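PDB 6F3H: exoribonuclease II, mitochondrial from Candida glabrata, which degrades RNA in the 3' to 5' direction as the nuclease component of the mitochondrial degradosome mtEXO, probably with the help of bound magnesium. Local coordinates for residues K151-I155 with I176-L180; S350-I354 with H748-W753; Y376-P381 with P469-F475; I412-E416 with Q548-L552; I428-G433 with H709-H713. The protein carries 1 engineered substitution. One frame throughout, in Å; residues are numbered along the deposited sequence.

Contact 1. Residues K151-I155 with I176-L180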
# COMPACT_ATOMS: atom_id res chain seq x y z
N LYS A 151 14.95 -17.76 -20.36
CA LYS A 151 15.55 -16.51 -19.90
C LYS A 151 15.33 -16.33 -18.40
O LYS A 151 16.26 -16.01 -17.66
CB LYS A 151 14.96 -15.33 -20.67
CG LYS A 151 15.07 -15.46 -22.20
CD LYS A 151 14.33 -14.34 -22.93
CE LYS A 151 14.71 -14.27 -24.41
NZ LYS A 151 13.89 -13.30 -25.20
N LEU A 152 14.09 -16.57 -17.94
CA LEU A 152 13.74 -16.43 -16.54
C LEU A 152 14.67 -17.20 -15.63
O LEU A 152 15.18 -16.67 -14.65
CB LEU A 152 12.30 -16.88 -16.30
CG LEU A 152 11.30 -15.81 -16.72
CD1 LEU A 152 9.86 -16.24 -16.71
CD2 LEU A 152 11.49 -14.70 -15.79
N GLU A 153 14.91 -18.46 -15.96
CA GLU A 153 15.88 -19.21 -15.17
C GLU A 153 17.24 -18.52 -15.21
O GLU A 153 17.97 -18.48 -14.22
CB GLU A 153 15.97 -20.65 -15.68
N LEU A 154 17.57 -17.93 -16.36
CA LEU A 154 18.90 -17.36 -16.52
C LEU A 154 19.05 -16.07 -15.73
O LEU A 154 19.88 -15.98 -14.82
CB LEU A 154 19.19 -17.12 -18.00
CG LEU A 154 20.56 -16.50 -18.31
CD1 LEU A 154 21.70 -17.03 -17.43
CD2 LEU A 154 20.88 -16.77 -19.75
N ILE A 155 18.26 -15.06 -16.08
CA ILE A 155 18.44 -13.81 -15.37
C ILE A 155 18.06 -13.96 -13.93
O ILE A 155 18.50 -13.17 -13.11
CB ILE A 155 17.65 -12.70 -16.05
CG1 ILE A 155 16.20 -13.11 -16.25
CG2 ILE A 155 18.24 -12.43 -17.36
CD1 ILE A 155 15.31 -12.98 -15.07
N ILE A 176 13.88 -6.66 -19.85
CA ILE A 176 15.03 -7.54 -19.95
C ILE A 176 14.71 -8.75 -20.78
O ILE A 176 15.52 -9.21 -21.60
CB ILE A 176 15.49 -7.94 -18.54
CG1 ILE A 176 15.87 -6.68 -17.77
CG2 ILE A 176 16.59 -8.96 -18.60
CD1 ILE A 176 16.41 -6.97 -16.45
N ILE A 177 13.53 -9.32 -20.58
CA ILE A 177 13.16 -10.50 -21.34
C ILE A 177 13.16 -10.20 -22.82
O ILE A 177 13.73 -10.93 -23.63
CB ILE A 177 11.79 -11.01 -20.87
CG1 ILE A 177 11.85 -11.43 -19.41
CG2 ILE A 177 11.39 -12.16 -21.71
CD1 ILE A 177 12.95 -12.38 -19.10
N LYS A 178 12.59 -9.07 -23.20
CA LYS A 178 12.52 -8.73 -24.61
C LYS A 178 13.91 -8.51 -25.19
O LYS A 178 14.25 -9.06 -26.25
CB LYS A 178 11.65 -7.49 -24.78
CG LYS A 178 11.74 -6.89 -26.15
CD LYS A 178 10.90 -7.68 -27.09
CE LYS A 178 10.34 -6.81 -28.18
NZ LYS A 178 9.17 -7.50 -28.79
N ASN A 179 14.76 -7.76 -24.48
CA ASN A 179 16.00 -7.22 -25.01
C ASN A 179 17.18 -8.16 -24.83
O ASN A 179 18.33 -7.71 -24.89
CB ASN A 179 16.32 -5.88 -24.36
CG ASN A 179 15.36 -4.80 -24.78
OD1 ASN A 179 14.81 -4.85 -25.88
ND2 ASN A 179 15.13 -3.82 -23.90
N LEU A 180 16.93 -9.44 -24.64
CA LEU A 180 17.99 -10.36 -24.28
C LEU A 180 18.12 -11.46 -25.32
O LEU A 180 17.12 -12.08 -25.69
CB LEU A 180 17.74 -10.97 -22.91
CG LEU A 180 18.94 -11.78 -22.43
CD1 LEU A 180 20.14 -10.89 -22.15
CD2 LEU A 180 18.55 -12.49 -21.18
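Residues 151-155 form one turn near the end of the long helix 123-159, and 176-180 carry the last turn of helix 170-178 into the loop that follows. The backbones are closest at Lys151 and Ile177, whose CA atoms are 6.6 Å apart, and they open to 8.5 Å between the CA atoms of Ile155 and Ile176. Helices 170-178, 193-200 and 212-226 followed by strands 231-237 and 242-248 recall a winged-helix arrangement, and here the long helix packs against the first of those three helices.

Branched aliphatic side chains fill the gap. Ile155 is central: its CG2 lies 4.0 Å from CG2 of Ile176 and 3.8 Å from CD2 of Leu180, and its CG1 lies 4.4 Å from CD1 of Ile177. Leu152 CD2 adds a looser touch, 4.3 Å from CD1 of Ile177. Helices 193-200 and 212-226 and Trp231 of the strand close over this apolar layer, so hydrocarbon suits every position in it. Leu180 can turn back toward the long helix because the chain leaves helical angles at Asn179.

Lys151 suits the border of the contact, being apolar along its stem and charged at its tip. Its CD rests 3.9 Å from Ile177 CG2, and the extended chain carries the ammonium to the carboxyl end of the shorter helix, where Lys151 NZ donates a 2.8 Å hydrogen bond to Ile177 O.

Contact 2. Residues S350-I354 with H748-W753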
# COMPACT_ATOMS: atom_id res chain seq x y z
N SER A 350 2.09 -14.18 22.31
CA SER A 350 1.37 -13.96 21.06
C SER A 350 2.23 -14.49 19.93
O SER A 350 3.45 -14.64 20.04
CB SER A 350 1.05 -12.49 20.80
OG SER A 350 2.05 -11.87 20.01
N SER A 351 1.58 -14.80 18.83
CA SER A 351 2.37 -15.19 17.69
C SER A 351 1.62 -14.69 16.47
O SER A 351 0.67 -15.31 16.02
CB SER A 351 2.59 -16.68 17.65
OG SER A 351 3.43 -17.03 18.73
N ASN A 352 2.04 -13.55 15.99
CA ASN A 352 1.57 -13.13 14.70
C ASN A 352 2.62 -13.62 13.72
O ASN A 352 3.75 -13.15 13.72
CB ASN A 352 1.39 -11.63 14.61
CG ASN A 352 0.66 -11.26 13.37
OD1 ASN A 352 0.28 -12.14 12.60
ND2 ASN A 352 0.46 -9.98 13.15
N PHE A 353 2.22 -14.55 12.89
CA PHE A 353 3.14 -15.17 11.96
C PHE A 353 3.24 -14.41 10.65
O PHE A 353 4.21 -14.60 9.92
CB PHE A 353 2.68 -16.58 11.65
CG PHE A 353 2.75 -17.51 12.80
CD1 PHE A 353 3.97 -17.98 13.25
CD2 PHE A 353 1.61 -17.91 13.44
CE1 PHE A 353 4.05 -18.82 14.31
CE2 PHE A 353 1.67 -18.76 14.50
CZ PHE A 353 2.90 -19.22 14.93
N ILE A 354 2.25 -13.58 10.34
CA ILE A 354 2.32 -12.68 9.20
C ILE A 354 3.62 -11.92 9.24
O ILE A 354 4.18 -11.54 8.20
CB ILE A 354 1.11 -11.73 9.26
CG1 ILE A 354 -0.17 -12.55 9.40
CG2 ILE A 354 1.06 -10.84 8.05
CD1 ILE A 354 -1.39 -11.72 9.67
N HIS A 748 -3.96 -7.18 6.42
CA HIS A 748 -3.91 -8.58 6.81
C HIS A 748 -3.70 -8.74 8.30
O HIS A 748 -4.41 -9.51 8.95
CB HIS A 748 -2.86 -9.33 6.00
CG HIS A 748 -3.17 -10.78 5.91
ND1 HIS A 748 -4.39 -11.24 5.49
CD2 HIS A 748 -2.42 -11.87 6.19
CE1 HIS A 748 -4.40 -12.56 5.53
NE2 HIS A 748 -3.21 -12.97 5.94
N SER A 749 -2.75 -8.00 8.87
CA SER A 749 -2.49 -8.09 10.31
C SER A 749 -3.66 -7.62 11.15
O SER A 749 -4.02 -8.26 12.15
CB SER A 749 -1.28 -7.25 10.67
OG SER A 749 -1.03 -7.44 12.05
N SER A 750 -4.24 -6.49 10.80
CA SER A 750 -5.34 -5.98 11.60
C SER A 750 -6.52 -6.93 11.54
O SER A 750 -7.17 -7.19 12.55
CB SER A 750 -5.71 -4.60 11.11
OG SER A 750 -4.63 -3.70 11.30
N THR A 751 -6.81 -7.45 10.36
CA THR A 751 -7.77 -8.55 10.24
C THR A 751 -7.43 -9.69 11.17
O THR A 751 -8.31 -10.22 11.86
CB THR A 751 -7.82 -9.03 8.82
OG1 THR A 751 -8.12 -7.92 7.98
CG2 THR A 751 -8.88 -10.01 8.70
N TYR A 752 -6.17 -10.13 11.17
CA TYR A 752 -5.79 -11.24 12.03
C TYR A 752 -6.22 -10.94 13.44
O TYR A 752 -6.82 -11.79 14.10
CB TYR A 752 -4.29 -11.48 11.98
CG TYR A 752 -3.71 -12.35 13.08
CD1 TYR A 752 -4.01 -13.71 13.16
CD2 TYR A 752 -2.84 -11.84 14.02
CE1 TYR A 752 -3.46 -14.52 14.16
CE2 TYR A 752 -2.28 -12.65 15.03
CZ TYR A 752 -2.59 -13.97 15.09
OH TYR A 752 -1.99 -14.66 16.12
N TRP A 753 -6.00 -9.70 13.89
CA TRP A 753 -6.31 -9.32 15.26
C TRP A 753 -7.80 -9.06 15.48
O TRP A 753 -8.34 -9.40 16.54
CB TRP A 753 -5.49 -8.10 15.67
CG TRP A 753 -4.03 -8.37 15.80
CD1 TRP A 753 -3.05 -7.91 14.99
CD2 TRP A 753 -3.37 -9.19 16.79
NE1 TRP A 753 -1.82 -8.36 15.42
CE2 TRP A 753 -1.99 -9.15 16.51
CE3 TRP A 753 -3.81 -9.94 17.88
CZ2 TRP A 753 -1.06 -9.83 17.28
CZ3 TRP A 753 -2.88 -10.61 18.64
CH2 TRP A 753 -1.52 -10.56 18.33
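Ser350 opens the irregular segment 350-354 by setting its CB 4.1 Å from CH2 of Trp753, at the edge of the indole; a small residue fits beside so broad a ring. The side chain of Ser351 turns away and its OG bonds to Ser350 O at 2.7 Å, while its carbonyl faces the helix: Tyr752 OH makes a weak hydrogen bond of 2.7 Å to Ser351 O, and the same hydroxyl also pairs with Lys756.

Asn352 follows, and its amide slots between helix side chains. Its OD1 lies over one face of the Tyr752 ring, 3.4 Å from CD2, and also accepts a weak 3.3 Å bond from Ile354 N, as in an Asx turn. Asn352 ND2 comes within 3.6 Å of Trp753 NE1, two donors brought together by one acceptor group, since both bond to the carboxylate of Asp465. Ser749, one helical turn before Trp753, bonds to that carboxylate too.

Phe353 faces helices 293-303 and 334-343 instead. Ile354 then supplies the apolar plug: its CD1 sits 3.6 Å from CD2 of His748, 3.8 Å from CA of Ser749 and 3.7 Å from CB of Tyr752. The whole is an irregular interhelical loop laid on the long helix 725-761, which leads into the C-terminal beta barrel, with the Asp465 carboxylate tying loop and helix together.

Contact 3. Residues Y376-P381 with P469-F475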
# COMPACT_ATOMS: atom_id res chain seq x y z
N TYR A 376 21.93 0.84 10.08
CA TYR A 376 21.05 1.85 10.67
C TYR A 376 21.34 2.04 12.14
O TYR A 376 21.27 3.17 12.65
CB TYR A 376 19.60 1.43 10.52
CG TYR A 376 18.92 2.03 9.32
CD1 TYR A 376 19.62 2.29 8.16
CD2 TYR A 376 17.58 2.35 9.37
CE1 TYR A 376 18.99 2.83 7.07
CE2 TYR A 376 16.94 2.92 8.29
CZ TYR A 376 17.64 3.16 7.14
OH TYR A 376 16.98 3.72 6.06
N ASP A 377 21.65 0.96 12.84
CA ASP A 377 21.91 1.08 14.27
C ASP A 377 23.15 1.92 14.55
O ASP A 377 23.20 2.62 15.56
CB ASP A 377 22.05 -0.31 14.88
CG ASP A 377 20.74 -1.06 14.89
OD1 ASP A 377 19.69 -0.40 14.68
OD2 ASP A 377 20.75 -2.29 15.09
N THR A 378 24.15 1.85 13.68
CA THR A 378 25.37 2.60 13.90
C THR A 378 25.52 3.79 12.96
O THR A 378 26.59 4.40 12.93
CB THR A 378 26.60 1.69 13.78
OG1 THR A 378 27.77 2.51 13.69
CG2 THR A 378 26.50 0.82 12.53
N ALA A 379 24.47 4.15 12.23
CA ALA A 379 24.57 5.27 11.32
C ALA A 379 24.28 6.55 12.08
O ALA A 379 23.50 6.56 13.04
CB ALA A 379 23.60 5.14 10.16
N MSE A 380 24.95 7.63 11.66
CA MSE A 380 24.80 8.97 12.25
C MSE A 380 24.95 10.04 11.17
O MSE A 380 25.82 9.94 10.31
CB MSE A 380 25.83 9.20 13.37
CG MSE A 380 25.69 8.25 14.56
SE MSE A 380 24.33 8.94 15.77
CE MSE A 380 25.01 8.38 17.53
N PRO A 381 24.10 11.08 11.23
CA PRO A 381 23.96 12.03 10.11
C PRO A 381 24.99 13.15 10.12
O PRO A 381 24.66 14.33 10.02
CB PRO A 381 22.54 12.57 10.32
CG PRO A 381 22.37 12.55 11.81
CD PRO A 381 23.14 11.35 12.32
N PRO A 469 10.79 2.21 10.82
CA PRO A 469 10.95 3.55 10.25
C PRO A 469 11.73 3.46 8.96
O PRO A 469 12.70 2.71 8.85
CB PRO A 469 11.74 4.31 11.32
CG PRO A 469 11.67 3.47 12.56
CD PRO A 469 11.63 2.06 12.02
N MSE A 470 11.31 4.24 7.99
CA MSE A 470 12.07 4.36 6.77
C MSE A 470 13.51 4.86 7.00
O MSE A 470 14.41 4.46 6.27
CB MSE A 470 11.32 5.27 5.83
CG MSE A 470 12.08 5.69 4.62
SE MSE A 470 11.32 7.30 4.00
CE MSE A 470 10.22 6.59 2.83
N LEU A 471 13.72 5.71 8.00
CA LEU A 471 15.01 6.34 8.30
C LEU A 471 15.59 5.83 9.63
O LEU A 471 14.85 5.32 10.48
CB LEU A 471 14.83 7.86 8.36
CG LEU A 471 14.66 8.62 7.05
CD1 LEU A 471 13.91 9.93 7.24
CD2 LEU A 471 16.00 8.90 6.46
N PRO A 472 16.91 5.95 9.85
CA PRO A 472 17.49 5.44 11.10
C PRO A 472 17.02 6.22 12.32
O PRO A 472 16.58 7.36 12.22
CB PRO A 472 19.01 5.61 10.91
CG PRO A 472 19.21 5.91 9.47
CD PRO A 472 17.93 6.42 8.89
N LYS A 473 17.17 5.60 13.50
CA LYS A 473 16.76 6.28 14.72
C LYS A 473 17.52 7.57 14.90
O LYS A 473 16.95 8.59 15.26
CB LYS A 473 16.98 5.40 15.96
N SER A 474 18.83 7.53 14.63
CA SER A 474 19.66 8.72 14.85
C SER A 474 19.15 9.90 14.04
O SER A 474 18.99 11.00 14.57
CB SER A 474 21.10 8.42 14.47
OG SER A 474 21.21 8.33 13.07
N PHE A 475 18.88 9.68 12.77
CA PHE A 475 18.38 10.75 11.91
C PHE A 475 17.01 11.23 12.35
O PHE A 475 16.65 12.39 12.11
CB PHE A 475 18.31 10.27 10.47
CG PHE A 475 19.64 10.04 9.82
CD1 PHE A 475 20.61 9.26 10.43
CD2 PHE A 475 19.91 10.56 8.57
CE1 PHE A 475 21.83 9.05 9.84
CE2 PHE A 475 21.13 10.35 7.96
CZ PHE A 475 22.08 9.59 8.59
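Two prolines laid on two aromatic rings, one pair contributed in each sense, define the fit between the end of helix 369-378 and the start of helix 473-479, which belongs to the RNB domain. At one end the ring of Tyr376 offers a flat floor to Pro472, the N-cap residue of the second helix; CG of Pro472 stands 3.7 Å from the centroid of the Tyr376 ring, almost exactly on its normal, in a CH-pi contact. Proline is well placed there, for it is rigid and lacks the amide hydrogen that a later helical position would use.

The tyrosine reaches beyond the proline into a hollow bordered by the turn 469-471, and its tip is held there: Tyr376 OH donates a 2.7 Å hydrogen bond to Met470 O and also bonds to Ser454.

Residues 379-381 then run along the first turn of the partner. Ala379, small enough to let the backbone come close, has its CB 4.3 Å from CE1 of Phe475, and its carbonyl is met by the short side chain of Ser474, whose OG donates to Ala379 O at 2.9 Å. Met380, a selenomethionine, turns its CB away, yet its SE curls back over the outer side to within 3.5 Å of Ser474 CB. Pro381 then mirrors Pro472 with roles exchanged, its CB lying over the Phe475 ring 3.4 Å from the centroid.

Contact 4. Residues I412-E416 with Q548-L552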
# COMPACT_ATOMS: atom_id res chain seq x y z
N ILE A 412 2.47 23.98 12.75
CA ILE A 412 1.71 25.10 12.23
C ILE A 412 1.98 26.36 13.04
O ILE A 412 2.03 26.33 14.27
CB ILE A 412 0.20 24.81 12.24
CG1 ILE A 412 -0.06 23.38 11.81
CG2 ILE A 412 -0.54 25.77 11.35
CD1 ILE A 412 -1.51 23.03 11.88
N SER A 413 2.07 27.50 12.34
CA SER A 413 2.24 28.80 12.96
C SER A 413 1.37 29.79 12.22
O SER A 413 1.26 29.73 10.99
CB SER A 413 3.70 29.22 12.92
OG SER A 413 4.50 28.33 13.68
N ILE A 414 0.71 30.66 12.98
CA ILE A 414 -0.14 31.70 12.40
C ILE A 414 0.26 33.06 12.95
O ILE A 414 0.66 33.19 14.12
CB ILE A 414 -1.64 31.43 12.63
CG1 ILE A 414 -2.48 32.52 11.99
CG2 ILE A 414 -1.95 31.35 14.08
CD1 ILE A 414 -3.93 32.21 12.01
N GLU A 415 0.18 34.05 12.09
CA GLU A 415 0.31 35.45 12.45
C GLU A 415 -0.94 36.18 12.03
O GLU A 415 -1.23 36.26 10.83
CB GLU A 415 1.52 36.06 11.78
CG GLU A 415 2.75 35.78 12.52
CD GLU A 415 3.94 36.13 11.70
OE1 GLU A 415 3.76 36.28 10.47
OE2 GLU A 415 5.03 36.30 12.28
N GLU A 416 -1.67 36.70 13.00
CA GLU A 416 -2.82 37.52 12.66
C GLU A 416 -2.32 38.93 12.40
O GLU A 416 -1.86 39.62 13.32
CB GLU A 416 -3.89 37.47 13.74
CG GLU A 416 -5.26 37.75 13.15
CD GLU A 416 -6.39 37.71 14.17
OE1 GLU A 416 -6.11 37.51 15.38
OE2 GLU A 416 -7.57 37.83 13.75
N GLN A 548 -4.58 31.61 18.79
CA GLN A 548 -4.11 31.25 17.46
C GLN A 548 -4.78 29.97 16.98
O GLN A 548 -5.12 29.82 15.80
CB GLN A 548 -2.60 31.09 17.46
CG GLN A 548 -1.81 32.36 17.64
CD GLN A 548 -0.40 32.11 18.12
OE1 GLN A 548 -0.20 31.67 19.25
NE2 GLN A 548 0.58 32.34 17.25
N LEU A 549 -5.04 29.05 17.91
CA LEU A 549 -5.75 27.83 17.59
C LEU A 549 -7.18 28.10 17.13
O LEU A 549 -7.63 27.53 16.13
CB LEU A 549 -5.74 26.91 18.80
CG LEU A 549 -4.34 26.51 19.27
CD1 LEU A 549 -4.44 25.69 20.52
CD2 LEU A 549 -3.67 25.68 18.21
N GLU A 550 -7.93 28.92 17.87
CA GLU A 550 -9.31 29.17 17.45
C GLU A 550 -9.31 29.79 16.08
O GLU A 550 -10.16 29.47 15.23
CB GLU A 550 -10.05 30.05 18.44
CG GLU A 550 -9.86 29.63 19.87
CD GLU A 550 -10.56 30.55 20.84
OE1 GLU A 550 -11.11 31.59 20.39
OE2 GLU A 550 -10.55 30.23 22.05
N LEU A 551 -8.34 30.65 15.83
CA LEU A 551 -8.24 31.26 14.53
C LEU A 551 -7.94 30.21 13.48
O LEU A 551 -8.56 30.20 12.41
CB LEU A 551 -7.16 32.32 14.56
CG LEU A 551 -7.14 33.22 13.33
CD1 LEU A 551 -8.55 33.59 12.86
CD2 LEU A 551 -6.35 34.43 13.73
N LEU A 552 -7.01 29.31 13.77
CA LEU A 552 -6.68 28.25 12.82
C LEU A 552 -7.86 27.35 12.56
O LEU A 552 -8.12 26.97 11.41
CB LEU A 552 -5.51 27.42 13.34
CG LEU A 552 -4.13 28.06 13.21
CD1 LEU A 552 -3.07 27.26 13.94
CD2 LEU A 552 -3.75 28.20 11.73
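Ile414 forms the apolar centre, burying more area than any other residue here. Its CD1 lies 3.6 Å from CG of Leu551, its CB 4.0 Å from CD2 of Leu552, and its CG2 3.5 Å from CB of Gln548. Two residues earlier, Ile412 CG2 meets Leu552 CD1 at 3.9 Å, and Leu607 of helix 603-625 touches both side chains. The alternation of a beta strand puts Ile412, Ile414 and Glu416 on the face toward the helix, while Ser413 and Glu415 face away. This is a helix laid across an outermost strand of the RNB-domain sheet: the axes pass 9.0 Å apart at 94°, so one helical turn spans few strand residues. The same strand begins at the magnesium ligand Asp410, whose side chain lies about 6 Å from that of Ile412, nearest atoms. Outward, Glu416 lies at the exposed rim, its CD 3.3 Å from CD2 of Leu551. Gln548, long and amide-tipped, spans to the strand backbone, where its NE2 donates a 3.2 Å hydrogen bond to Ile414 O.

Contact 5. Residues I428-G433 with H709-H713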
# COMPACT_ATOMS: atom_id res chain seq x y z
N ILE A 428 7.92 21.94 8.12
CA ILE A 428 8.05 20.52 7.89
C ILE A 428 9.46 20.16 8.33
O ILE A 428 10.41 20.89 8.04
CB ILE A 428 7.82 20.21 6.41
CG1 ILE A 428 6.36 20.49 6.05
CG2 ILE A 428 8.09 18.77 6.15
CD1 ILE A 428 5.40 20.13 7.15
N ALA A 429 9.59 19.05 9.04
CA ALA A 429 10.94 18.61 9.39
C ALA A 429 11.77 18.51 8.12
O ALA A 429 11.24 18.30 7.03
CB ALA A 429 10.89 17.28 10.12
N ASP A 430 13.09 18.63 8.23
CA ASP A 430 13.93 18.64 7.04
C ASP A 430 14.91 17.48 7.11
O ASP A 430 16.11 17.66 7.34
CB ASP A 430 14.68 19.96 6.88
CG ASP A 430 15.62 19.92 5.71
OD1 ASP A 430 15.18 19.43 4.64
OD2 ASP A 430 16.78 20.35 5.87
N PRO A 431 14.42 16.27 6.89
CA PRO A 431 15.34 15.15 6.87
C PRO A 431 16.21 15.18 5.63
O PRO A 431 17.34 14.66 5.66
CB PRO A 431 14.41 13.94 6.93
CG PRO A 431 13.16 14.41 6.28
CD PRO A 431 13.06 15.89 6.50
N ALA A 432 15.75 15.80 4.54
CA ALA A 432 16.58 15.90 3.35
C ALA A 432 17.93 16.53 3.66
O ALA A 432 18.93 16.25 2.98
CB ALA A 432 15.84 16.68 2.26
N GLY A 433 18.00 17.39 4.68
CA GLY A 433 19.23 18.09 4.99
C GLY A 433 20.37 17.22 5.50
O GLY A 433 21.53 17.57 5.33
N HIS A 709 11.57 16.82 -1.25
CA HIS A 709 12.40 17.71 -0.44
C HIS A 709 13.79 17.90 -1.04
O HIS A 709 14.30 19.03 -1.07
CB HIS A 709 12.54 17.19 0.98
CG HIS A 709 11.41 17.59 1.87
ND1 HIS A 709 10.14 17.83 1.39
CD2 HIS A 709 11.35 17.77 3.21
CE1 HIS A 709 9.35 18.15 2.39
NE2 HIS A 709 10.05 18.12 3.51
N LEU A 710 14.42 16.82 -1.50
CA LEU A 710 15.74 16.96 -2.10
C LEU A 710 15.68 17.81 -3.34
O LEU A 710 16.62 18.55 -3.64
CB LEU A 710 16.31 15.60 -2.45
CG LEU A 710 16.45 14.64 -1.28
CD1 LEU A 710 16.15 13.20 -1.74
CD2 LEU A 710 17.82 14.71 -0.63
N GLN A 711 14.57 17.74 -4.07
CA GLN A 711 14.44 18.64 -5.19
C GLN A 711 14.37 20.08 -4.72
O GLN A 711 14.90 20.98 -5.37
CB GLN A 711 13.20 18.28 -6.01
CG GLN A 711 13.28 16.92 -6.68
CD GLN A 711 14.33 16.86 -7.78
OE1 GLN A 711 13.99 16.95 -8.96
NE2 GLN A 711 15.60 16.74 -7.41
N LEU A 712 13.76 20.29 -3.56
CA LEU A 712 13.66 21.64 -3.04
C LEU A 712 15.01 22.15 -2.59
O LEU A 712 15.44 23.23 -3.01
CB LEU A 712 12.64 21.68 -1.90
CG LEU A 712 11.23 21.64 -2.46
CD1 LEU A 712 10.18 21.71 -1.39
CD2 LEU A 712 11.06 22.77 -3.43
N HIS A 713 15.74 21.36 -1.81
CA HIS A 713 17.07 21.78 -1.41
C HIS A 713 17.89 22.23 -2.61
O HIS A 713 18.52 23.29 -2.59
CB HIS A 713 17.79 20.65 -0.72
CG HIS A 713 17.46 20.55 0.72
ND1 HIS A 713 18.42 20.66 1.71
CD2 HIS A 713 16.28 20.36 1.35
CE1 HIS A 713 17.84 20.53 2.89
NE2 HIS A 713 16.55 20.35 2.70
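A buried histidine and aspartate meet at the very short distance of 2.5 Å: His713 NE2 donates to Asp430 OD1. The bond joins helix 703-716 of the RNB domain to the turn that follows strand 421-429, one of the inner strands of its mixed sheet. The other carboxylate oxygen of Asp430 also forms a long, weak ion pair with Arg389, so the charge is shared in a place closed to solvent.

His709 and His713, one helical turn apart, embrace Ala432 between them. Its CB lies 3.6 Å from CB of His709, 3.8 Å from NE2 of His713 and 4.0 Å from CD2 of Leu710, and one face of the His713 ring covers its carbonyl carbon. A methyl group is about all this pocket can take, with the backbones only 5.6 Å apart between the CA atoms of Ala432 and Leu710.

His709 reaches back to the strand, where Ile428 CG2 lies 3.4 Å from its NE2, at the ring edge. The side chain of Ile428 is about 4 Å from that of the magnesium ligand Asp410, so the packing borders the metal site. Gly433 suits its position because a CB there would collide with OD2 of Asp430; its CA sits 3.5 Å from CE1 of His713.

In the fold
Contacts 1, 2 and 5 are buried, whereas 3 and 4 are partly open. Contacts 4 and 5 belong to one sheet, reached through the neighbouring strands 410-416 and 421-429, and both lie near the magnesium site; yet contact 4 is mainly aliphatic at an outer strand, and contact 5 is built round a buried His-carboxylate bond. Contact 3 touches contact 5, Leu471 CD1 being 4.0 Å from Pro431 CB, and relies on proline-aromatic CH-pi contacts. Contact 2 encloses 3, 4 and 5 along the chain and gathers side chains of both its segments round Asp465. Contact 1, in the N-terminal helical part, stands apart, its centre about 58 Å from that of contact 4.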